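Local coordinates for protein-arginine-phosphatase (Bacillus subtilis subsp. subtilis, PDB 4KK3) that removes phosphate from phosphoarginine residues in many proteins, counteracting the arginine kinase McsB and restoring DNA binding by the repressor CtsR, at residues Asn10-Pro15 against Lys46-Ala51; Ser14-Ala19 against Ile60-Val65; Arg35-Phe40 against Ser67-Glu72; Glu75-Val80 against Arg99-Thr104. All blocks are in the same frame, centred on the assembly; numbering follows the deposited sequence.

Contact 1 (Asn10-Pro15 against Lys46-Ala51). With PO4 (phosphate ion), chain B.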
loop_
_atom_site.group_PDB
_atom_site.type_symbol
_atom_site.label_atom_id
_atom_site.label_comp_id
_atom_site.label_asym_id
_atom_site.label_seq_id
_atom_site.Cartn_x
_atom_site.Cartn_y
_atom_site.Cartn_z
ATOM N N ASN A 10 -9.407 0.682 -0.287
ATOM C CA ASN A 10 -8.595 1.608 0.504
ATOM C C ASN A 10 -9.126 1.596 1.931
ATOM O O ASN A 10 -9.168 2.627 2.595
ATOM C CB ASN A 10 -8.599 3.036 -0.075
ATOM C CG ASN A 10 -7.546 3.948 0.560
ATOM O OD1 ASN A 10 -7.819 5.117 0.830
ATOM N ND2 ASN A 10 -6.330 3.418 0.784
ATOM N N THR A 11 -9.527 0.418 2.388
ATOM C CA THR A 11 -9.960 0.271 3.785
ATOM C C THR A 11 -9.106 -0.707 4.585
ATOM O O THR A 11 -9.064 -0.626 5.813
ATOM C CB THR A 11 -11.442 -0.164 3.886
ATOM O OG1 THR A 11 -11.625 -1.423 3.225
ATOM C CG2 THR A 11 -12.354 0.875 3.248
ATOM N N CYS A 12 -8.432 -1.635 3.911
ATOM C CA CYS A 12 -7.645 -2.635 4.637
ATOM C C CYS A 12 -6.157 -2.688 4.272
ATOM O O CYS A 12 -5.301 -2.252 5.038
ATOM C CB CYS A 12 -8.260 -4.014 4.497
ATOM S SG CYS A 12 -10.043 -4.087 4.847
ATOM N N ARG A 13 -5.853 -3.224 3.100
ATOM C CA ARG A 13 -4.464 -3.499 2.719
ATOM C C ARG A 13 -3.623 -2.247 2.508
ATOM O O ARG A 13 -2.561 -2.097 3.117
ATOM C CB ARG A 13 -4.416 -4.337 1.437
ATOM C CG ARG A 13 -4.565 -5.829 1.648
ATOM C CD ARG A 13 -4.933 -6.522 0.312
ATOM N NE ARG A 13 -6.129 -5.932 -0.273
ATOM C CZ ARG A 13 -6.649 -6.318 -1.436
ATOM N NH1 ARG A 13 -6.071 -7.298 -2.109
ATOM N NH2 ARG A 13 -7.741 -5.731 -1.905
ATOM N N SER A 14 -4.066 -1.363 1.617
ATOM C CA SER A 14 -3.265 -0.173 1.356
ATOM C C SER A 14 -3.145 0.803 2.542
ATOM O O SER A 14 -2.065 1.359 2.725
ATOM C CB SER A 14 -3.568 0.517 0.003
ATOM O OG SER A 14 -4.847 1.116 -0.069
ATOM N N PRO A 15 -4.220 0.989 3.356
ATOM C CA PRO A 15 -4.015 1.797 4.568
ATOM C C PRO A 15 -3.084 1.124 5.568
ATOM O O PRO A 15 -2.318 1.829 6.224
ATOM C CB PRO A 15 -5.428 1.921 5.169
ATOM C CG PRO A 15 -6.357 1.654 4.031
ATOM C CD PRO A 15 -5.645 0.647 3.174
ATOM N N LYS A 46 -13.489 4.728 6.354
ATOM C CA LYS A 46 -12.443 4.548 7.347
ATOM C C LYS A 46 -11.789 3.194 7.160
ATOM O O LYS A 46 -12.353 2.311 6.516
ATOM C CB LYS A 46 -13.002 4.630 8.771
ATOM C CG LYS A 46 -13.365 6.021 9.263
ATOM C CD LYS A 46 -13.746 5.966 10.744
ATOM C CE LYS A 46 -14.311 7.286 11.243
ATOM N NZ LYS A 46 -14.697 7.216 12.687
ATOM N N ALA A 47 -10.612 3.023 7.755
ATOM C CA ALA A 47 -10.005 1.704 7.821
ATOM C C ALA A 47 -10.983 0.825 8.579
ATOM O O ALA A 47 -11.724 1.321 9.423
ATOM C CB ALA A 47 -8.667 1.774 8.543
ATOM N N THR A 48 -11.021 -0.463 8.260
ATOM C CA THR A 48 -11.947 -1.367 8.928
ATOM C C THR A 48 -11.482 -1.578 10.357
ATOM O O THR A 48 -10.300 -1.449 10.639
ATOM C CB THR A 48 -12.003 -2.734 8.250
ATOM O OG1 THR A 48 -10.717 -3.353 8.338
ATOM C CG2 THR A 48 -12.411 -2.586 6.785
ATOM N N PRO A 49 -12.410 -1.917 11.250
ATOM C CA PRO A 49 -12.021 -2.110 12.651
ATOM C C PRO A 49 -10.896 -3.124 12.829
ATOM O O PRO A 49 -9.990 -2.883 13.620
ATOM C CB PRO A 49 -13.309 -2.624 13.295
ATOM C CG PRO A 49 -14.389 -2.014 12.477
ATOM C CD PRO A 49 -13.867 -2.010 11.062
ATOM N N HIS A 50 -10.937 -4.230 12.091
ATOM C CA HIS A 50 -9.904 -5.252 12.216
ATOM C C HIS A 50 -8.524 -4.758 11.784
ATOM O O HIS A 50 -7.515 -5.162 12.365
ATOM C CB HIS A 50 -10.261 -6.499 11.409
ATOM C CG HIS A 50 -11.321 -7.350 12.037
ATOM N ND1 HIS A 50 -11.731 -7.196 13.343
ATOM C CD2 HIS A 50 -12.046 -8.378 11.535
ATOM C CE1 HIS A 50 -12.670 -8.085 13.617
ATOM N NE2 HIS A 50 -12.881 -8.813 12.536
ATOM N N ALA A 51 -8.483 -3.916 10.750
ATOM C CA ALA A 51 -7.213 -3.360 10.273
ATOM C C ALA A 51 -6.640 -2.442 11.357
ATOM O O ALA A 51 -5.433 -2.474 11.672
ATOM C CB ALA A 51 -7.415 -2.592 8.967
HETATM P P PO4 B . -9.121 -3.582 0.830
HETATM O O1 PO4 B . -7.773 -4.119 1.204
HETATM O O2 PO4 B . -10.189 -4.505 1.398
HETATM O O3 PO4 B . -9.252 -3.636 -0.702
HETATM O O4 PO4 B . -9.395 -2.182 1.286
#
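The flat guanidinium of Arg13 turns its edge to the bound phosphate, whose phosphorus lies in the plane of the group, while Thr11 and Cys12 next to it press against Thr48. Two N-H groups on that edge hold the ion: Arg13 NE reaches PO4 O1 at 2.9 Å and Arg13 NH2 reaches PO4 O3 at 2.8 Å. A bend at chi3 (-55°) brings the edge round to the ion. Arg13 NH1 is bonded to Val116 O. The backbone nitrogens of Thr11 and Cys12 both donate to PO4 O4, and that of Arg13 to PO4 O1. Thr11 OG1 adds a further bond to PO4 O4, at 3.1 Å.

Across the contact, Thr48 N donates to Thr11 O at 3.1 Å, tilted 30° from the carbonyl plane. Ala47 CA brings a C-H to the same Thr11 O at 3.2 Å. The side chains of Thr11 and Thr48 cross at about a right angle. Thr48 CG2 lies 3.4 Å from Cys12 SG and 3.8 Å from Thr11 OG1. Thr48 OG1 caps the helix that starts at Pro49 through a weak bond from Ala51 N.

Asn10-Arg13 is the second half of the CX5R P-loop of the low molecular weight phosphatases, which begins at the nucleophile Cys7; Ser14 and Pro15 continue into helix 13-28. Thr11 matters for substrate discrimination, and its CG2 rests on Lys46 O. The phosphate probably marks the place of the substrate's phosphoryl group. Converging N-H donors, a guanidinium and the start of a helix would suit such an anion.

Contact 2 (Ser14-Ala19 against Ile60-Val65)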
loop_
_atom_site.group_PDB
_atom_site.type_symbol
_atom_site.label_atom_id
_atom_site.label_comp_id
_atom_site.label_asym_id
_atom_site.label_seq_id
_atom_site.Cartn_x
_atom_site.Cartn_y
_atom_site.Cartn_z
ATOM N N SER A 14 -4.066 -1.363 1.617
ATOM C CA SER A 14 -3.265 -0.173 1.356
ATOM C C SER A 14 -3.145 0.803 2.542
ATOM O O SER A 14 -2.065 1.359 2.725
ATOM C CB SER A 14 -3.568 0.517 0.003
ATOM O OG SER A 14 -4.847 1.116 -0.069
ATOM N N PRO A 15 -4.220 0.989 3.356
ATOM C CA PRO A 15 -4.015 1.797 4.568
ATOM C C PRO A 15 -3.084 1.124 5.568
ATOM O O PRO A 15 -2.318 1.829 6.224
ATOM C CB PRO A 15 -5.428 1.921 5.169
ATOM C CG PRO A 15 -6.357 1.654 4.031
ATOM C CD PRO A 15 -5.645 0.647 3.174
HETATM N N MSE A 16 -3.158 -0.199 5.716
HETATM C CA MSE A 16 -2.192 -0.892 6.571
HETATM C C MSE A 16 -0.785 -0.723 6.031
HETATM O O MSE A 16 0.139 -0.452 6.770
HETATM C CB MSE A 16 -2.523 -2.383 6.733
HETATM C CG MSE A 16 -3.596 -2.644 7.811
HETATM SE SE MSE A 16 -3.764 -4.544 8.295
HETATM C CE MSE A 16 -4.599 -5.100 6.676
ATOM N N ALA A 17 -0.616 -0.872 4.724
ATOM C CA ALA A 17 0.722 -0.715 4.147
ATOM C C ALA A 17 1.304 0.687 4.360
ATOM O O ALA A 17 2.479 0.845 4.708
ATOM C CB ALA A 17 0.695 -1.052 2.657
ATOM N N GLU A 18 0.482 1.701 4.126
ATOM C CA GLU A 18 0.867 3.095 4.329
ATOM C C GLU A 18 1.331 3.348 5.775
ATOM O O GLU A 18 2.373 3.947 6.016
ATOM C CB GLU A 18 -0.326 4.001 3.994
ATOM C CG GLU A 18 -0.119 5.478 4.339
ATOM C CD GLU A 18 -1.333 6.353 4.037
ATOM O OE1 GLU A 18 -2.405 5.820 3.676
ATOM O OE2 GLU A 18 -1.220 7.587 4.178
ATOM N N ALA A 19 0.553 2.882 6.739
ATOM C CA ALA A 19 0.888 3.155 8.141
ATOM C C ALA A 19 2.119 2.373 8.572
ATOM O O ALA A 19 2.993 2.919 9.271
ATOM C CB ALA A 19 -0.298 2.835 9.034
ATOM N N ILE A 60 0.798 1.001 16.410
ATOM C CA ILE A 60 0.713 1.929 15.299
ATOM C C ILE A 60 -0.732 2.356 15.152
ATOM O O ILE A 60 -1.627 1.511 15.161
ATOM C CB ILE A 60 1.180 1.260 13.986
ATOM C CG1 ILE A 60 2.688 0.982 14.046
ATOM C CG2 ILE A 60 0.859 2.154 12.794
ATOM C CD1 ILE A 60 3.230 0.268 12.806
ATOM N N ALA A 61 -0.972 3.658 15.019
ATOM C CA ALA A 61 -2.339 4.157 14.885
ATOM C C ALA A 61 -2.741 4.193 13.421
ATOM O O ALA A 61 -2.031 4.743 12.588
ATOM C CB ALA A 61 -2.476 5.544 15.507
ATOM N N LEU A 62 -3.878 3.590 13.103
ATOM C CA LEU A 62 -4.360 3.607 11.730
ATOM C C LEU A 62 -5.610 4.472 11.662
ATOM O O LEU A 62 -6.742 3.974 11.704
ATOM C CB LEU A 62 -4.630 2.186 11.249
ATOM C CG LEU A 62 -5.124 2.023 9.816
ATOM C CD1 LEU A 62 -4.181 2.747 8.850
ATOM C CD2 LEU A 62 -5.239 0.535 9.488
ATOM N N ASN A 63 -5.384 5.785 11.618
ATOM C CA ASN A 63 -6.462 6.765 11.573
ATOM C C ASN A 63 -6.583 7.225 10.140
ATOM O O ASN A 63 -5.858 8.117 9.689
ATOM C CB ASN A 63 -6.157 7.960 12.481
ATOM C CG ASN A 63 -7.335 8.919 12.607
ATOM O OD1 ASN A 63 -8.336 8.791 11.909
ATOM N ND2 ASN A 63 -7.210 9.897 13.495
ATOM N N HIS A 64 -7.510 6.609 9.429
ATOM C CA HIS A 64 -7.469 6.671 7.989
ATOM C C HIS A 64 -8.818 6.979 7.389
ATOM O O HIS A 64 -9.843 6.467 7.836
ATOM C CB HIS A 64 -6.985 5.327 7.457
ATOM C CG HIS A 64 -7.077 5.209 5.971
ATOM N ND1 HIS A 64 -6.180 5.819 5.127
ATOM C CD2 HIS A 64 -7.971 4.573 5.182
ATOM C CE1 HIS A 64 -6.509 5.555 3.875
ATOM N NE2 HIS A 64 -7.591 4.800 3.882
ATOM N N VAL A 65 -8.807 7.804 6.351
ATOM C CA VAL A 65 -10.013 8.078 5.597
ATOM C C VAL A 65 -9.781 7.645 4.150
ATOM O O VAL A 65 -8.780 8.016 3.551
ATOM C CB VAL A 65 -10.369 9.567 5.648
ATOM C CG1 VAL A 65 -11.431 9.888 4.645
ATOM C CG2 VAL A 65 -10.837 9.943 7.042
#
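Leu62 and Ala19 meet through methyl groups, and Pro15 completes the patch one turn earlier on the helix. With Leu62 CG anti to the backbone N (chi1 -179°), the fork of the side chain reaches the helix. Leu62 CD1 sits 3.9 Å from Ala19 CB and 3.3 Å from Pro15 O, a carbonyl already bonded to Ala19 N. Leu62 CD2, the other branch, lies 4.0 Å from CG of the selenomethionine Met16. Ala19 CB also touches Ile60 CG2 at 4.0 Å.

This is where the irregular chain between helix 49-56 and helix 71-76 runs along helix 13-28, the helix that follows the P-loop in this phosphatase fold. Leu55 and Ala51 of helix 49-56 also pack on Leu62.

Toward the start of the helix, Pro15 lies over one face of the His64 ring. Pro15 CB stands 3.7 Å from the ring centroid and only 9° off the normal, a CH-pi contact. Pro15 CG leans toward one side of the ring, 3.4 Å from His64 NE2. That nitrogen is bonded to Asn10 O of the substrate-binding loop. An alanine in place of His64 would probably leave Asn10 O without this partner and open a gap over Pro15. Glu18 OE1 comes obliquely to the ring, 4.0 Å from His64 ND1, with the carboxylate plane 85° from that of the ring. Glu18 OE1 is hydrogen-bonded to Ser36 OG, and Glu18 OE2 forms a salt bridge with Lys22.

Contact 3 (Arg35-Phe40 against Ser67-Glu72)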
loop_
_atom_site.group_PDB
_atom_site.type_symbol
_atom_site.label_atom_id
_atom_site.label_comp_id
_atom_site.label_asym_id
_atom_site.label_seq_id
_atom_site.Cartn_x
_atom_site.Cartn_y
_atom_site.Cartn_z
ATOM N N ARG A 35 1.443 7.614 0.512
ATOM C CA ARG A 35 -0.007 7.733 0.491
ATOM C C ARG A 35 -0.629 6.388 0.127
ATOM O O ARG A 35 0.074 5.435 -0.196
ATOM C CB ARG A 35 -0.439 8.751 -0.565
ATOM C CG ARG A 35 -0.098 10.194 -0.267
ATOM C CD ARG A 35 -0.875 11.100 -1.213
ATOM N NE ARG A 35 -2.170 10.512 -1.544
ATOM C CZ ARG A 35 -3.251 10.586 -0.770
ATOM N NH1 ARG A 35 -3.199 11.230 0.390
ATOM N NH2 ARG A 35 -4.382 10.010 -1.155
ATOM N N SER A 36 -1.957 6.322 0.191
ATOM C CA SER A 36 -2.686 5.155 -0.286
ATOM C C SER A 36 -3.986 5.590 -0.953
ATOM O O SER A 36 -4.510 6.673 -0.678
ATOM C CB SER A 36 -2.987 4.177 0.849
ATOM O OG SER A 36 -3.843 4.787 1.792
ATOM N N ALA A 37 -4.489 4.747 -1.846
ATOM C CA ALA A 37 -5.786 4.985 -2.486
ATOM C C ALA A 37 -6.399 3.667 -2.979
ATOM O O ALA A 37 -5.755 2.625 -2.924
ATOM C CB ALA A 37 -5.636 5.982 -3.644
ATOM N N GLY A 38 -7.652 3.700 -3.416
ATOM C CA GLY A 38 -8.318 2.475 -3.821
ATOM C C GLY A 38 -8.930 2.611 -5.207
ATOM O O GLY A 38 -9.408 3.686 -5.575
ATOM N N VAL A 39 -8.911 1.533 -5.972
ATOM C CA VAL A 39 -9.516 1.583 -7.307
ATOM C C VAL A 39 -11.044 1.608 -7.272
ATOM O O VAL A 39 -11.680 2.091 -8.212
ATOM C CB VAL A 39 -9.008 0.447 -8.222
ATOM C CG1 VAL A 39 -7.538 0.604 -8.449
ATOM C CG2 VAL A 39 -9.285 -0.913 -7.612
ATOM N N PHE A 40 -11.637 1.090 -6.201
ATOM C CA PHE A 40 -13.093 1.165 -6.044
ATOM C C PHE A 40 -13.436 1.667 -4.651
ATOM O O PHE A 40 -14.220 1.057 -3.928
ATOM C CB PHE A 40 -13.762 -0.190 -6.326
ATOM C CG PHE A 40 -13.643 -0.631 -7.759
ATOM C CD1 PHE A 40 -14.169 0.146 -8.775
ATOM C CD2 PHE A 40 -13.000 -1.813 -8.090
ATOM C CE1 PHE A 40 -14.049 -0.244 -10.102
ATOM C CE2 PHE A 40 -12.870 -2.208 -9.412
ATOM C CZ PHE A 40 -13.395 -1.423 -10.419
ATOM N N SER A 67 -9.712 7.076 0.142
ATOM C CA SER A 67 -9.561 7.998 -0.978
ATOM C C SER A 67 -9.570 7.223 -2.292
ATOM O O SER A 67 -8.917 6.190 -2.404
ATOM C CB SER A 67 -8.254 8.782 -0.838
ATOM O OG SER A 67 -7.994 9.561 -1.993
ATOM N N PRO A 68 -10.309 7.722 -3.294
ATOM C CA PRO A 68 -10.254 7.064 -4.602
ATOM C C PRO A 68 -8.961 7.430 -5.299
ATOM O O PRO A 68 -8.427 8.522 -5.103
ATOM C CB PRO A 68 -11.438 7.683 -5.354
ATOM C CG PRO A 68 -11.607 9.029 -4.736
ATOM C CD PRO A 68 -11.265 8.845 -3.273
ATOM N N LEU A 69 -8.451 6.517 -6.108
ATOM C CA LEU A 69 -7.308 6.832 -6.927
ATOM C C LEU A 69 -7.768 7.791 -8.025
ATOM O O LEU A 69 -8.856 7.635 -8.570
ATOM C CB LEU A 69 -6.740 5.554 -7.519
ATOM C CG LEU A 69 -5.427 5.678 -8.273
ATOM C CD1 LEU A 69 -4.292 6.091 -7.355
ATOM C CD2 LEU A 69 -5.137 4.351 -8.904
ATOM N N THR A 70 -6.956 8.797 -8.325
ATOM C CA THR A 70 -7.306 9.775 -9.350
ATOM C C THR A 70 -6.157 9.954 -10.321
ATOM O O THR A 70 -5.030 9.542 -10.039
ATOM C CB THR A 70 -7.594 11.151 -8.747
ATOM O OG1 THR A 70 -6.405 11.640 -8.119
ATOM C CG2 THR A 70 -8.723 11.071 -7.736
ATOM N N GLU A 71 -6.447 10.586 -11.457
ATOM C CA GLU A 71 -5.427 10.868 -12.460
ATOM C C GLU A 71 -4.308 11.722 -11.870
ATOM O O GLU A 71 -3.133 11.478 -12.134
ATOM C CB GLU A 71 -6.049 11.558 -13.678
ATOM C CG GLU A 71 -5.043 12.081 -14.696
ATOM C CD GLU A 71 -4.353 10.977 -15.475
ATOM O OE1 GLU A 71 -4.923 9.870 -15.582
ATOM O OE2 GLU A 71 -3.238 11.220 -15.988
ATOM N N GLU A 72 -4.677 12.709 -11.055
ATOM C CA GLU A 72 -3.699 13.587 -10.415
ATOM C C GLU A 72 -2.704 12.820 -9.543
ATOM O O GLU A 72 -1.499 13.075 -9.596
ATOM C CB GLU A 72 -4.400 14.649 -9.570
ATOM C CG GLU A 72 -3.460 15.696 -8.999
ATOM C CD GLU A 72 -4.028 16.377 -7.770
ATOM O OE1 GLU A 72 -4.032 15.743 -6.692
ATOM O OE2 GLU A 72 -4.469 17.541 -7.883
#
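Gly38 and the chain from Ser67 to Leu69 make the tight part of this contact, with two backbone bonds about one residue. Gly38 N donates to Ser67 O at 3.0 Å, nearly along the C=O axis. Leu69 N donates to Gly38 O at 3.0 Å, from above the carbonyl plane and 37° out of it. Together they form a single beta bridge between Gly38 and Pro68. Ala37 packs beside the bridge. Its CA brings a C-H to Ser67 O at 3.4 Å, and its CB rests 3.9 Å from Leu69 CD1. Leu69 CG is anti to the backbone N (chi1 -173°), and its side chain is buried against Ala37, Ile4 of strand 2-7 and Ile91 of helix 85-94.

Strand 33-38 is an outermost strand of the four-stranded parallel sheet of this alpha/beta phosphatase fold. One edge of it is bonded to strand 2-7. The other meets the 67-72 chain just before helix 71-76, whose first turn Thr70 caps. Ser67 N is tied in turn to Asn10 OD1 of the substrate-binding loop.

The packing is looser at both ends. Val39 CG1 comes only within 4.5 Å of Leu69 CD2, and Val39 also packs on helix 85-94 and on Val6. At the other end Arg35, partly exposed, bends at chi3 and lays the edge of its guanidinium near Ser67. Arg35 NH2 stays 3.7 Å from Ser67 OG, a loose approach. Ser67 OG makes a weak bond within its own segment, to Pro68 O at 3.3 Å.

Contact 4 (Glu75-Val80 against Arg99-Thr104)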
loop_
_atom_site.group_PDB
_atom_site.type_symbol
_atom_site.label_atom_id
_atom_site.label_comp_id
_atom_site.label_asym_id
_atom_site.label_seq_id
_atom_site.Cartn_x
_atom_site.Cartn_y
_atom_site.Cartn_z
ATOM N N GLU A 75 -0.385 10.751 -11.817
ATOM C CA GLU A 75 0.625 11.563 -12.490
ATOM C C GLU A 75 1.769 11.916 -11.540
ATOM O O GLU A 75 2.939 11.848 -11.916
ATOM C CB GLU A 75 -0.002 12.839 -13.069
ATOM C CG GLU A 75 0.960 13.731 -13.865
ATOM C CD GLU A 75 1.847 14.607 -12.983
ATOM O OE1 GLU A 75 1.383 15.051 -11.910
ATOM O OE2 GLU A 75 3.016 14.841 -13.362
ATOM N N SER A 76 1.424 12.299 -10.312
ATOM C CA SER A 76 2.410 12.817 -9.362
ATOM C C SER A 76 3.252 11.751 -8.664
ATOM O O SER A 76 4.339 12.047 -8.166
ATOM C CB SER A 76 1.729 13.689 -8.306
ATOM O OG SER A 76 2.642 14.031 -7.278
ATOM N N ALA A 77 2.746 10.524 -8.609
ATOM C CA ALA A 77 3.471 9.439 -7.951
ATOM C C ALA A 77 4.756 9.083 -8.686
ATOM O O ALA A 77 4.798 9.086 -9.917
ATOM C CB ALA A 77 2.578 8.200 -7.820
ATOM N N ASP A 78 5.797 8.760 -7.928
ATOM C CA ASP A 78 7.023 8.230 -8.513
ATOM C C ASP A 78 6.927 6.711 -8.631
ATOM O O ASP A 78 7.486 6.105 -9.546
ATOM C CB ASP A 78 8.235 8.632 -7.668
ATOM C CG ASP A 78 8.447 10.131 -7.642
ATOM O OD1 ASP A 78 8.571 10.725 -8.731
ATOM O OD2 ASP A 78 8.470 10.723 -6.538
ATOM N N LEU A 79 6.181 6.106 -7.714
ATOM C CA LEU A 79 6.024 4.660 -7.669
ATOM C C LEU A 79 4.648 4.306 -7.135
ATOM O O LEU A 79 4.230 4.824 -6.106
ATOM C CB LEU A 79 7.096 4.034 -6.773
ATOM C CG LEU A 79 7.184 2.506 -6.663
ATOM C CD1 LEU A 79 7.439 1.866 -8.032
ATOM C CD2 LEU A 79 8.286 2.133 -5.666
ATOM N N VAL A 80 3.950 3.435 -7.852
ATOM C CA VAL A 80 2.623 2.983 -7.452
ATOM C C VAL A 80 2.696 1.489 -7.183
ATOM O O VAL A 80 3.007 0.714 -8.074
ATOM C CB VAL A 80 1.599 3.263 -8.560
ATOM C CG1 VAL A 80 0.203 2.819 -8.131
ATOM C CG2 VAL A 80 1.609 4.744 -8.931
ATOM N N ARG A 99 2.080 2.650 -16.934
ATOM C CA ARG A 99 2.550 1.291 -16.682
ATOM C C ARG A 99 3.949 1.247 -16.088
ATOM O O ARG A 99 4.261 0.358 -15.299
ATOM C CB ARG A 99 2.520 0.452 -17.964
ATOM C CG ARG A 99 1.143 -0.018 -18.341
ATOM C CD ARG A 99 1.172 -0.921 -19.558
ATOM N NE ARG A 99 -0.185 -1.270 -19.953
ATOM C CZ ARG A 99 -0.851 -2.324 -19.498
ATOM N NH1 ARG A 99 -0.288 -3.156 -18.638
ATOM N NH2 ARG A 99 -2.085 -2.555 -19.923
ATOM N N ASP A 100 4.792 2.201 -16.473
ATOM C CA ASP A 100 6.190 2.146 -16.079
ATOM C C ASP A 100 6.405 2.447 -14.622
ATOM O O ASP A 100 7.492 2.203 -14.114
ATOM C CB ASP A 100 7.022 3.103 -16.897
ATOM C CG ASP A 100 7.329 2.547 -18.260
ATOM O OD1 ASP A 100 7.932 1.447 -18.319
ATOM O OD2 ASP A 100 6.927 3.191 -19.233
ATOM N N LYS A 101 5.381 2.967 -13.961
ATOM C CA LYS A 101 5.503 3.262 -12.525
ATOM C C LYS A 101 4.650 2.353 -11.644
ATOM O O LYS A 101 4.677 2.479 -10.423
ATOM C CB LYS A 101 5.173 4.732 -12.236
ATOM C CG LYS A 101 3.694 5.059 -12.303
ATOM C CD LYS A 101 3.408 6.489 -11.868
ATOM C CE LYS A 101 4.026 7.505 -12.807
ATOM N NZ LYS A 101 3.651 8.910 -12.421
ATOM N N VAL A 102 3.907 1.432 -12.251
ATOM C CA VAL A 102 2.968 0.592 -11.500
ATOM C C VAL A 102 3.442 -0.860 -11.437
ATOM O O VAL A 102 3.663 -1.507 -12.476
ATOM C CB VAL A 102 1.580 0.618 -12.154
ATOM C CG1 VAL A 102 0.610 -0.292 -11.409
ATOM C CG2 VAL A 102 1.050 2.045 -12.243
ATOM N N PHE A 103 3.579 -1.370 -10.217
ATOM C CA PHE A 103 4.041 -2.731 -9.983
ATOM C C PHE A 103 3.262 -3.297 -8.821
ATOM O O PHE A 103 2.820 -2.539 -7.965
ATOM C CB PHE A 103 5.537 -2.719 -9.633
ATOM C CG PHE A 103 6.401 -2.112 -10.705
ATOM C CD1 PHE A 103 6.833 -2.880 -11.779
ATOM C CD2 PHE A 103 6.768 -0.775 -10.649
ATOM C CE1 PHE A 103 7.619 -2.329 -12.785
ATOM C CE2 PHE A 103 7.564 -0.221 -11.648
ATOM C CZ PHE A 103 7.984 -0.999 -12.719
ATOM N N THR A 104 3.099 -4.616 -8.745
ATOM C CA THR A 104 2.604 -5.155 -7.478
ATOM C C THR A 104 3.687 -5.042 -6.426
ATOM O O THR A 104 4.877 -4.991 -6.747
ATOM C CB THR A 104 2.141 -6.611 -7.545
ATOM O OG1 THR A 104 3.269 -7.462 -7.768
ATOM C CG2 THR A 104 1.093 -6.797 -8.654
#
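Lys101 NZ is gripped by carbonyls at the end of helix 71-76. It donates to Ala77 O at 2.8 Å, in the plane of that carbonyl, and to Met74 O. Glu75 O is also near, but the angle is poor for a bond. The lysine chain gets there with CG between the backbone N and the carbonyl carbon (chi1 75°) and a second turn at chi3 (65°). On the way Lys101 CD passes 3.9 Å from Val80 CG2. An alanine here would probably leave Ala77 O and Met74 O without this donor and bare the flank of Val80. The ammonium may also offset the partial negative charge of the helix end.

Val80 joins the two strands by its backbone. Val80 N donates to Lys101 O at 2.8 Å, and Phe103 N donates to Val80 O at 3.0 Å in an almost straight line with the C=O. One residue thus bonds to both neighbours of Val102, the pattern of a parallel pair. Strands 79-82 and 102-104 are the two strands of a beta-alpha-beta unit, linked by helix 85-94. Strand 102-104 forms an outer edge of the sheet.

Val80 CB and Val102 CG2 meet at 3.9 Å on one face, where both side chains also touch Met74. Leu79 CD1 comes to the edge of the Phe103 ring, 3.8 Å from Phe103 CD2, with the two side chains crossing at about a right angle.

Contacts 1 and 2 both use helix 13-28 and share Ser14 and Pro15; their centres are about 7 Å apart. Contact 3 lies about 14 Å from the centre of each. Asn10 joins all three, through His64, Ser36 and Ser67. Along the chain, contact 3 crosses contacts 1 and 2, since their segments alternate. Contact 4 comes after all of them in the sequence. It is about 22 Å from contact 1 between centres and does not touch it. Contacts 3 and 4 reach the same sheet at its two outermost strands, and both use helix 71-76. The first three therefore tie the substrate-binding loop to its surroundings, and contact 4 pairs the last strand, 102-104, at the edge opposite strand 33-38.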